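Local coordinates for trans-4-hydroxy-L-proline dehydratase (Clostridioides difficile 70-100-2010, PDB 6VXC), which catalyses the glycyl-radical-dependent dehydration of trans-4-hydroxy-L-proline to (S)-1-pyrroline-5-carboxylate in anaerobic hydroxyproline degradation, at residues A[158-163]-A[167-172]; A[347-352]-A[668-673]; A[466-471]-A[526-531]. One frame throughout, in Å; residues are numbered along the deposited sequence.

Interaction 1 of 3, residues A[158-163]-A[167-172]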
loop_
_atom_site.group_PDB
_atom_site.type_symbol
_atom_site.label_atom_id
_atom_site.label_comp_id
_atom_site.label_asym_id
_atom_site.label_seq_id
_atom_site.Cartn_x
_atom_site.Cartn_y
_atom_site.Cartn_z
ATOM N N PRO A 158 -4.832 24.219 14.813
ATOM C CA PRO A 158 -3.553 24.169 15.536
ATOM C C PRO A 158 -3.369 22.896 16.343
ATOM O O PRO A 158 -2.233 22.444 16.512
ATOM C CB PRO A 158 -3.607 25.406 16.449
ATOM C CG PRO A 158 -4.994 25.886 16.416
ATOM C CD PRO A 158 -5.628 25.409 15.154
ATOM N N GLU A 159 -4.449 22.306 16.853
ATOM C CA GLU A 159 -4.331 21.036 17.561
ATOM C C GLU A 159 -3.867 19.911 16.632
ATOM O O GLU A 159 -3.062 19.063 17.032
ATOM C CB GLU A 159 -5.659 20.672 18.229
ATOM C CG GLU A 159 -6.087 21.550 19.399
ATOM C CD GLU A 159 -6.801 22.845 19.001
ATOM O OE1 GLU A 159 -6.991 23.138 17.803
ATOM O OE2 GLU A 159 -7.181 23.578 19.926
ATOM N N TRP A 160 -4.411 19.861 15.412
ATOM C CA TRP A 160 -3.976 18.905 14.386
ATOM C C TRP A 160 -2.511 19.111 14.026
ATOM O O TRP A 160 -1.739 18.151 13.917
ATOM C CB TRP A 160 -4.853 19.065 13.140
ATOM C CG TRP A 160 -4.698 18.021 12.041
ATOM C CD1 TRP A 160 -5.548 16.984 11.785
ATOM C CD2 TRP A 160 -3.656 17.933 11.057
ATOM N NE1 TRP A 160 -5.104 16.252 10.713
ATOM C CE2 TRP A 160 -3.942 16.810 10.247
ATOM C CE3 TRP A 160 -2.507 18.682 10.786
ATOM C CZ2 TRP A 160 -3.122 16.425 9.183
ATOM C CZ3 TRP A 160 -1.687 18.298 9.730
ATOM C CH2 TRP A 160 -1.996 17.174 8.945
ATOM N N LEU A 161 -2.124 20.365 13.781
ATOM C CA LEU A 161 -0.748 20.659 13.393
ATOM C C LEU A 161 0.225 20.283 14.500
ATOM O O LEU A 161 1.316 19.783 14.228
ATOM C CB LEU A 161 -0.607 22.141 13.019
ATOM C CG LEU A 161 -1.291 22.533 11.703
ATOM C CD1 LEU A 161 -1.545 24.039 11.600
ATOM C CD2 LEU A 161 -0.460 22.056 10.511
ATOM N N ALA A 162 -0.139 20.533 15.752
ATOM C CA ALA A 162 0.743 20.150 16.849
ATOM C C ALA A 162 0.881 18.633 16.934
ATOM O O ALA A 162 1.994 18.111 17.070
ATOM C CB ALA A 162 0.228 20.730 18.164
ATOM N N ALA A 163 -0.236 17.915 16.833
ATOM C CA ALA A 163 -0.195 16.460 16.910
ATOM C C ALA A 163 0.569 15.874 15.730
ATOM O O ALA A 163 1.441 15.022 15.907
ATOM C CB ALA A 163 -1.621 15.912 16.975
ATOM N N GLY A 167 4.358 13.680 15.823
ATOM C CA GLY A 167 4.379 12.267 15.517
ATOM C C GLY A 167 3.264 11.459 16.143
ATOM O O GLY A 167 3.412 10.244 16.271
ATOM N N MET A 168 2.140 12.093 16.522
ATOM C CA MET A 168 0.983 11.340 16.994
ATOM C C MET A 168 0.325 10.557 15.860
ATOM O O MET A 168 -0.310 9.527 16.100
ATOM C CB MET A 168 -0.060 12.275 17.630
ATOM C CG MET A 168 0.414 13.075 18.838
ATOM S SD MET A 168 1.237 12.036 20.091
ATOM C CE MET A 168 -0.015 10.797 20.478
ATOM N N PHE A 169 0.391 11.069 14.642
ATOM C CA PHE A 169 -0.227 10.396 13.510
ATOM C C PHE A 169 0.379 10.979 12.243
ATOM O O PHE A 169 1.114 11.965 12.291
ATOM C CB PHE A 169 -1.756 10.518 13.546
ATOM C CG PHE A 169 -2.287 11.950 13.581
ATOM C CD1 PHE A 169 -2.289 12.738 12.433
ATOM C CD2 PHE A 169 -2.838 12.475 14.740
ATOM C CE1 PHE A 169 -2.820 14.044 12.450
ATOM C CE2 PHE A 169 -3.363 13.784 14.776
ATOM C CZ PHE A 169 -3.350 14.569 13.626
ATOM N N THR A 170 0.088 10.346 11.109
ATOM C CA THR A 170 0.538 10.853 9.818
ATOM C C THR A 170 -0.684 11.209 8.977
ATOM O O THR A 170 -1.821 10.979 9.380
ATOM C CB THR A 170 1.426 9.844 9.066
ATOM O OG1 THR A 170 0.613 8.764 8.590
ATOM C CG2 THR A 170 2.559 9.283 9.958
ATOM N N GLU A 171 -0.435 11.760 7.792
ATOM C CA GLU A 171 -1.489 12.224 6.890
ATOM C C GLU A 171 -1.203 11.747 5.468
ATOM O O GLU A 171 -0.286 12.246 4.814
ATOM C CB GLU A 171 -1.608 13.749 6.917
ATOM C CG GLU A 171 -2.606 14.252 5.890
ATOM C CD GLU A 171 -3.909 13.491 5.938
ATOM O OE1 GLU A 171 -4.483 13.376 7.036
ATOM O OE2 GLU A 171 -4.362 13.006 4.889
ATOM N N PHE A 172 -2.017 10.814 4.980
ATOM C CA PHE A 172 -1.723 10.167 3.706
ATOM C C PHE A 172 -1.909 11.091 2.512
ATOM O O PHE A 172 -1.254 10.903 1.486
ATOM C CB PHE A 172 -2.596 8.922 3.547
ATOM C CG PHE A 172 -1.865 7.642 3.811
ATOM C CD1 PHE A 172 -0.974 7.551 4.877
ATOM C CD2 PHE A 172 -2.021 6.554 2.973
ATOM C CE1 PHE A 172 -0.269 6.384 5.116
ATOM C CE2 PHE A 172 -1.322 5.375 3.214
ATOM C CZ PHE A 172 -0.433 5.300 4.289
HETATM O O HOH W 1 -5.985 14.197 9.050
#

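Interaction 2 of 3, residues A[347-352]-A[668-673]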
loop_
_atom_site.group_PDB
_atom_site.type_symbol
_atom_site.label_atom_id
_atom_site.label_comp_id
_atom_site.label_asym_id
_atom_site.label_seq_id
_atom_site.Cartn_x
_atom_site.Cartn_y
_atom_site.Cartn_z
ATOM N N VAL A 347 8.993 13.254 0.374
ATOM C CA VAL A 347 9.830 14.004 1.297
ATOM C C VAL A 347 9.139 14.038 2.648
ATOM O O VAL A 347 7.997 13.606 2.799
ATOM C CB VAL A 347 10.129 15.438 0.808
ATOM C CG1 VAL A 347 10.967 15.406 -0.459
ATOM C CG2 VAL A 347 8.824 16.238 0.605
ATOM N N GLY A 348 9.868 14.534 3.641
ATOM C CA GLY A 348 9.276 14.753 4.950
ATOM C C GLY A 348 8.679 13.491 5.539
ATOM O O GLY A 348 9.241 12.396 5.426
ATOM N N ILE A 349 7.513 13.648 6.170
ATOM C CA ILE A 349 6.891 12.542 6.898
ATOM C C ILE A 349 6.443 11.429 5.946
ATOM O O ILE A 349 6.479 10.246 6.295
ATOM C CB ILE A 349 5.716 13.043 7.756
ATOM C CG1 ILE A 349 6.152 14.185 8.690
ATOM C CG2 ILE A 349 5.123 11.885 8.549
ATOM C CD1 ILE A 349 7.250 13.803 9.632
ATOM N N THR A 350 5.969 11.791 4.752
ATOM C CA THR A 350 5.532 10.775 3.803
ATOM C C THR A 350 6.650 9.780 3.511
ATOM O O THR A 350 6.406 8.576 3.408
ATOM C CB THR A 350 5.041 11.432 2.514
ATOM O OG1 THR A 350 4.014 12.383 2.828
ATOM C CG2 THR A 350 4.485 10.365 1.552
ATOM N N LEU A 351 7.879 10.265 3.351
ATOM C CA LEU A 351 9.004 9.357 3.153
ATOM C C LEU A 351 9.238 8.491 4.389
ATOM O O LEU A 351 9.404 7.269 4.280
ATOM C CB LEU A 351 10.245 10.170 2.779
ATOM C CG LEU A 351 11.567 9.567 2.297
ATOM C CD1 LEU A 351 12.448 9.162 3.440
ATOM C CD2 LEU A 351 11.382 8.427 1.276
ATOM N N LYS A 352 9.217 9.100 5.574
ATOM C CA LYS A 352 9.487 8.352 6.800
ATOM C C LYS A 352 8.493 7.213 6.976
ATOM O O LYS A 352 8.851 6.133 7.464
ATOM C CB LYS A 352 9.430 9.302 8.004
ATOM C CG LYS A 352 10.483 10.412 8.011
ATOM C CD LYS A 352 10.377 11.263 9.286
ATOM C CE LYS A 352 11.646 12.057 9.543
ATOM N NZ LYS A 352 11.804 12.387 10.987
ATOM N N HIS A 668 6.498 2.441 11.931
ATOM C CA HIS A 668 6.856 2.008 13.283
ATOM C C HIS A 668 8.253 2.467 13.674
ATOM O O HIS A 668 8.531 2.581 14.869
ATOM C CB HIS A 668 6.729 0.486 13.446
ATOM C CG HIS A 668 7.634 -0.311 12.556
ATOM N ND1 HIS A 668 7.576 -0.234 11.182
ATOM C CD2 HIS A 668 8.579 -1.238 12.845
ATOM C CE1 HIS A 668 8.477 -1.052 10.662
ATOM N NE2 HIS A 668 9.098 -1.673 11.650
ATOM N N ILE A 669 9.124 2.727 12.697
ATOM C CA ILE A 669 10.424 3.326 12.984
ATOM C C ILE A 669 10.247 4.775 13.436
ATOM O O ILE A 669 10.700 5.162 14.515
ATOM C CB ILE A 669 11.349 3.218 11.759
ATOM C CG1 ILE A 669 11.449 1.751 11.266
ATOM C CG2 ILE A 669 12.722 3.850 12.046
ATOM C CD1 ILE A 669 11.969 0.747 12.310
ATOM N N TYR A 670 9.570 5.581 12.615
ATOM C CA TYR A 670 9.321 6.989 12.931
ATOM C C TYR A 670 8.589 7.149 14.259
ATOM O O TYR A 670 8.989 7.952 15.109
ATOM C CB TYR A 670 8.507 7.613 11.787
ATOM C CG TYR A 670 7.855 8.971 12.038
ATOM C CD1 TYR A 670 8.596 10.065 12.469
ATOM C CD2 TYR A 670 6.515 9.165 11.770
ATOM C CE1 TYR A 670 7.999 11.313 12.668
ATOM C CE2 TYR A 670 5.909 10.415 11.958
ATOM C CZ TYR A 670 6.658 11.476 12.414
ATOM O OH TYR A 670 6.051 12.701 12.600
ATOM N N PHE A 671 7.518 6.380 14.458
ATOM C CA PHE A 671 6.707 6.511 15.668
ATOM C C PHE A 671 7.509 6.198 16.928
ATOM O O PHE A 671 7.246 6.778 17.984
ATOM C CB PHE A 671 5.486 5.595 15.591
ATOM C CG PHE A 671 4.348 6.162 14.798
ATOM C CD1 PHE A 671 4.395 7.469 14.328
ATOM C CD2 PHE A 671 3.209 5.393 14.531
ATOM C CE1 PHE A 671 3.337 8.005 13.610
ATOM C CE2 PHE A 671 2.135 5.923 13.818
ATOM C CZ PHE A 671 2.205 7.232 13.347
ATOM N N GLY A 672 8.466 5.264 16.846
ATOM C CA GLY A 672 9.340 5.013 17.976
ATOM C C GLY A 672 10.432 6.050 18.141
ATOM O O GLY A 672 10.856 6.330 19.265
ATOM N N GLU A 673 10.921 6.609 17.032
ATOM C CA GLU A 673 11.986 7.608 17.097
ATOM C C GLU A 673 11.562 8.866 17.861
ATOM O O GLU A 673 12.401 9.514 18.491
ATOM C CB GLU A 673 12.459 7.966 15.687
ATOM C CG GLU A 673 13.334 6.896 15.026
ATOM C CD GLU A 673 13.730 7.228 13.575
ATOM O OE1 GLU A 673 14.788 6.727 13.117
ATOM O OE2 GLU A 673 12.997 8.001 12.911
HETATM O O HOH W 2 12.298 10.581 12.953
#

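Interaction 3 of 3, residues A[466-471]-A[526-531]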
loop_
_atom_site.group_PDB
_atom_site.type_symbol
_atom_site.label_atom_id
_atom_site.label_comp_id
_atom_site.label_asym_id
_atom_site.label_seq_id
_atom_site.Cartn_x
_atom_site.Cartn_y
_atom_site.Cartn_z
ATOM N N VAL A 466 -10.025 4.023 1.529
ATOM C CA VAL A 466 -8.952 5.007 1.604
ATOM C C VAL A 466 -8.278 4.914 2.974
ATOM O O VAL A 466 -8.942 4.981 4.012
ATOM C CB VAL A 466 -9.489 6.427 1.342
ATOM C CG1 VAL A 466 -8.381 7.464 1.503
ATOM C CG2 VAL A 466 -10.132 6.529 -0.055
ATOM N N LEU A 467 -6.959 4.765 2.968
ATOM C CA LEU A 467 -6.159 4.878 4.182
ATOM C C LEU A 467 -5.855 6.354 4.411
ATOM O O LEU A 467 -5.487 7.060 3.466
ATOM C CB LEU A 467 -4.855 4.092 4.040
ATOM C CG LEU A 467 -4.864 2.606 4.435
ATOM C CD1 LEU A 467 -5.999 1.873 3.768
ATOM C CD2 LEU A 467 -3.542 1.949 4.084
ATOM N N THR A 468 -6.024 6.837 5.648
ATOM C CA THR A 468 -5.805 8.260 5.907
ATOM C C THR A 468 -4.536 8.565 6.699
ATOM O O THR A 468 -4.138 9.734 6.751
ATOM C CB THR A 468 -7.019 8.898 6.627
ATOM O OG1 THR A 468 -7.171 8.344 7.934
ATOM C CG2 THR A 468 -8.327 8.706 5.837
ATOM N N GLY A 469 -3.901 7.573 7.308
ATOM C CA GLY A 469 -2.658 7.767 8.026
ATOM C C GLY A 469 -2.546 6.823 9.211
ATOM O O GLY A 469 -3.529 6.286 9.707
ATOM N N TYR A 470 -1.305 6.644 9.685
ATOM C CA TYR A 470 -0.998 5.799 10.843
ATOM C C TYR A 470 -1.268 6.553 12.150
ATOM O O TYR A 470 -1.144 7.774 12.216
ATOM C CB TYR A 470 0.471 5.347 10.808
ATOM C CG TYR A 470 0.824 4.633 9.532
ATOM C CD1 TYR A 470 0.516 3.292 9.355
ATOM C CD2 TYR A 470 1.415 5.316 8.488
ATOM C CE1 TYR A 470 0.814 2.643 8.153
ATOM C CE2 TYR A 470 1.710 4.689 7.287
ATOM C CZ TYR A 470 1.413 3.349 7.123
ATOM O OH TYR A 470 1.708 2.729 5.931
ATOM N N MET A 471 -1.635 5.804 13.189
ATOM C CA MET A 471 -1.938 6.346 14.508
ATOM C C MET A 471 -0.967 5.737 15.511
ATOM O O MET A 471 -0.888 4.511 15.633
ATOM C CB MET A 471 -3.387 6.038 14.903
ATOM C CG MET A 471 -3.846 6.671 16.224
ATOM S SD MET A 471 -3.831 8.462 16.219
ATOM C CE MET A 471 -4.894 8.839 14.826
ATOM N N GLU A 526 -11.467 14.990 12.238
ATOM C CA GLU A 526 -11.839 16.331 11.788
ATOM C C GLU A 526 -10.959 16.795 10.634
ATOM O O GLU A 526 -11.460 17.302 9.630
ATOM C CB GLU A 526 -11.779 17.322 12.952
ATOM C CG GLU A 526 -11.924 18.763 12.500
ATOM C CD GLU A 526 -12.124 19.750 13.656
ATOM O OE1 GLU A 526 -11.874 19.381 14.822
ATOM O OE2 GLU A 526 -12.494 20.910 13.375
ATOM N N GLY A 527 -9.645 16.611 10.755
ATOM C CA GLY A 527 -8.769 16.888 9.630
ATOM C C GLY A 527 -9.084 16.018 8.423
ATOM O O GLY A 527 -9.132 16.504 7.294
ATOM N N ASN A 528 -9.319 14.723 8.649
ATOM C CA ASN A 528 -9.690 13.828 7.550
ATOM C C ASN A 528 -10.903 14.348 6.783
ATOM O O ASN A 528 -10.943 14.274 5.552
ATOM C CB ASN A 528 -10.011 12.436 8.089
ATOM C CG ASN A 528 -8.778 11.615 8.410
ATOM O OD1 ASN A 528 -7.641 12.054 8.220
ATOM N ND2 ASN A 528 -9.006 10.419 8.959
ATOM N N ALA A 529 -11.924 14.833 7.497
ATOM C CA ALA A 529 -13.145 15.281 6.822
ATOM C C ALA A 529 -12.861 16.471 5.919
ATOM O O ALA A 529 -13.304 16.511 4.771
ATOM C CB ALA A 529 -14.236 15.619 7.843
ATOM N N VAL A 530 -12.109 17.448 6.424
ATOM C CA VAL A 530 -11.654 18.553 5.583
ATOM C C VAL A 530 -10.913 18.022 4.362
ATOM O O VAL A 530 -11.121 18.490 3.236
ATOM C CB VAL A 530 -10.777 19.524 6.396
ATOM C CG1 VAL A 530 -10.088 20.529 5.476
ATOM C CG2 VAL A 530 -11.623 20.258 7.451
ATOM N N ILE A 531 -9.996 17.073 4.576
ATOM C CA ILE A 531 -9.177 16.551 3.481
ATOM C C ILE A 531 -10.027 15.791 2.475
ATOM O O ILE A 531 -9.794 15.868 1.262
ATOM C CB ILE A 531 -8.024 15.691 4.044
ATOM C CG1 ILE A 531 -7.030 16.600 4.767
ATOM C CG2 ILE A 531 -7.332 14.877 2.947
ATOM C CD1 ILE A 531 -6.087 15.867 5.657
#

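Interaction 1 of 3, residues A[158-163]-A[167-172]
Phe169 turns the edge of its ring onto one face of the Trp160 indole, an edge-to-face pair whose planes meet at 65° with the phenyl centroid 5.0 Å from that of the five-membered ring. CE1 of Phe169 makes the closest approach, 3.6 Å from Trp160 NE1. Trp160 delivers its indole by setting CG anti to the backbone N (chi1 -171°), which carries the ring from the helix toward 167-172. Phe169 CG sits between its backbone N and carbonyl carbon, which turns the ring back so that CE2 lies 3.5 Å from Ala163 CB. Beyond the indole's benzene edge, Glu171 CB lies 3.8 Å from Trp160 CZ2. Gly167 leaves the helix with positive phi in a Schellman motif, and Met168 N donates to Ala163 O over 3.1 Å, the N-H...O angle being 159°. Trp160 NE1 donates a hydrogen bond to a water 2.8 Å away. The same water lies 2.6 Å from Glu171 OE1, though it has more acceptors in reach than protons to give; OE1 is also salt-bridged to Lys524. Aromatic packing and a helix-ending turn thus hold the sharp bend, while a water links the buried indole N-H to a carboxylate whose charge Lys524 probably balances.

Interaction 2 of 3, residues A[347-352]-A[668-673]
Tyr670 reaches from helix 667-673 to the short helix 348-353, where Ile349 and Lys352 meet it. The tight part is at the phenol end. Ile349 CD1 comes to 3.4 Å from Tyr670 OH and 3.7 Å from CZ, while the other branch tip, CG2, lies 3.8 Å from CE2, so that two methyl groups of one isoleucine close on the hydroxyl-bearing end of the ring. With CG anti to the backbone N (chi1 166°), the ring projects away from its own helix toward 347-352, crossing the Ile349 side chain at about a right angle. The looser side belongs to Lys352, an exposed residue. Its aliphatic chain, extended beyond CG, also crosses the Tyr670 side chain at about a right angle and touches it through CD, 3.8 Å from Tyr670 CD1. The ammonium group goes on to a water 2.7 Å from NZ; this water in turn donates to Glu673 OE2. With NZ of Lys352 and OE2 of Glu673 themselves 4.9 Å apart, the opposite charges are bridged by one water rather than paired directly, and their attraction is probably weakened. The burial of 192 Å² in all fits a small interface resting largely on one aromatic side chain, packed between two short helices of the pyruvate formate-lyase-like part of the glycyl radical enzyme fold.

Interaction 3 of 3, residues A[466-471]-A[526-531]
Thr468 and Asn528 bring their side chains together at about a right angle, a strand-to-helix packing contact of the glycyl radical enzyme fold. Strand 463-472, at one end of the parallel sheet 463-472/565-573/657-661 and flanked by 167-172, here meets the long helix 506-538. Both CB atoms are directed across the gap, and the CA atoms of Thr468 and Asn528 stand 7.0 Å apart. The Asn528 amide places ND2 3.0 Å from Thr468 OG1; the N-H...O angle of 126° makes this a weak, strongly bent hydrogen bond. OD1 of Asn528 lies 3.6 Å from Thr468 CB. Thr468 has OG1 between its backbone N and carbonyl carbon (chi1 66°), which leaves the hydroxyl facing ND2 while CG2 lies against the amide, 3.6 Å from Asn528 ND2. The hydroxyl also bonds to Tyr569 O on strand 565-573; since a carbonyl can only accept, OG1 donates there and accepts from Asn528. Further weak bonds, from ND2 to Tyr658 OH and from Lys524 NZ to OD1, tie these buried polar ends into a wider network. The Thr468 side chain is about 11 Å from that of Glu456, the proton acceptor inferred by similarity, too far for direct contact. Only 85 Å² is buried between the segments, and Asn528 ND2 is also 3.4 Å from Thr468 CB, to which OG1 is attached.

Overall arrangement
All three contacts lie in the pyruvate formate-lyase-like part of the chain. The centre of interaction 1 is about 13 Å from that of interaction 2 and about 10 Å from that of interaction 3, and the centres of interactions 2 and 3 are about 17 Å apart. Interaction 1 closes before the others open along the chain, whereas interaction 3 is nested inside the long loop closed by interaction 2. Segment 167-172 is common ground: it runs antiparallel beside strand 463-472, pairing Met168 with Asn472, Thr170 with Tyr470 and Phe172 with Thr468. Gly167 packs against Tyr670, and Glu171 against Ile531. One extended segment thus ties the strand to helices 158-166, 506-538 and 667-673.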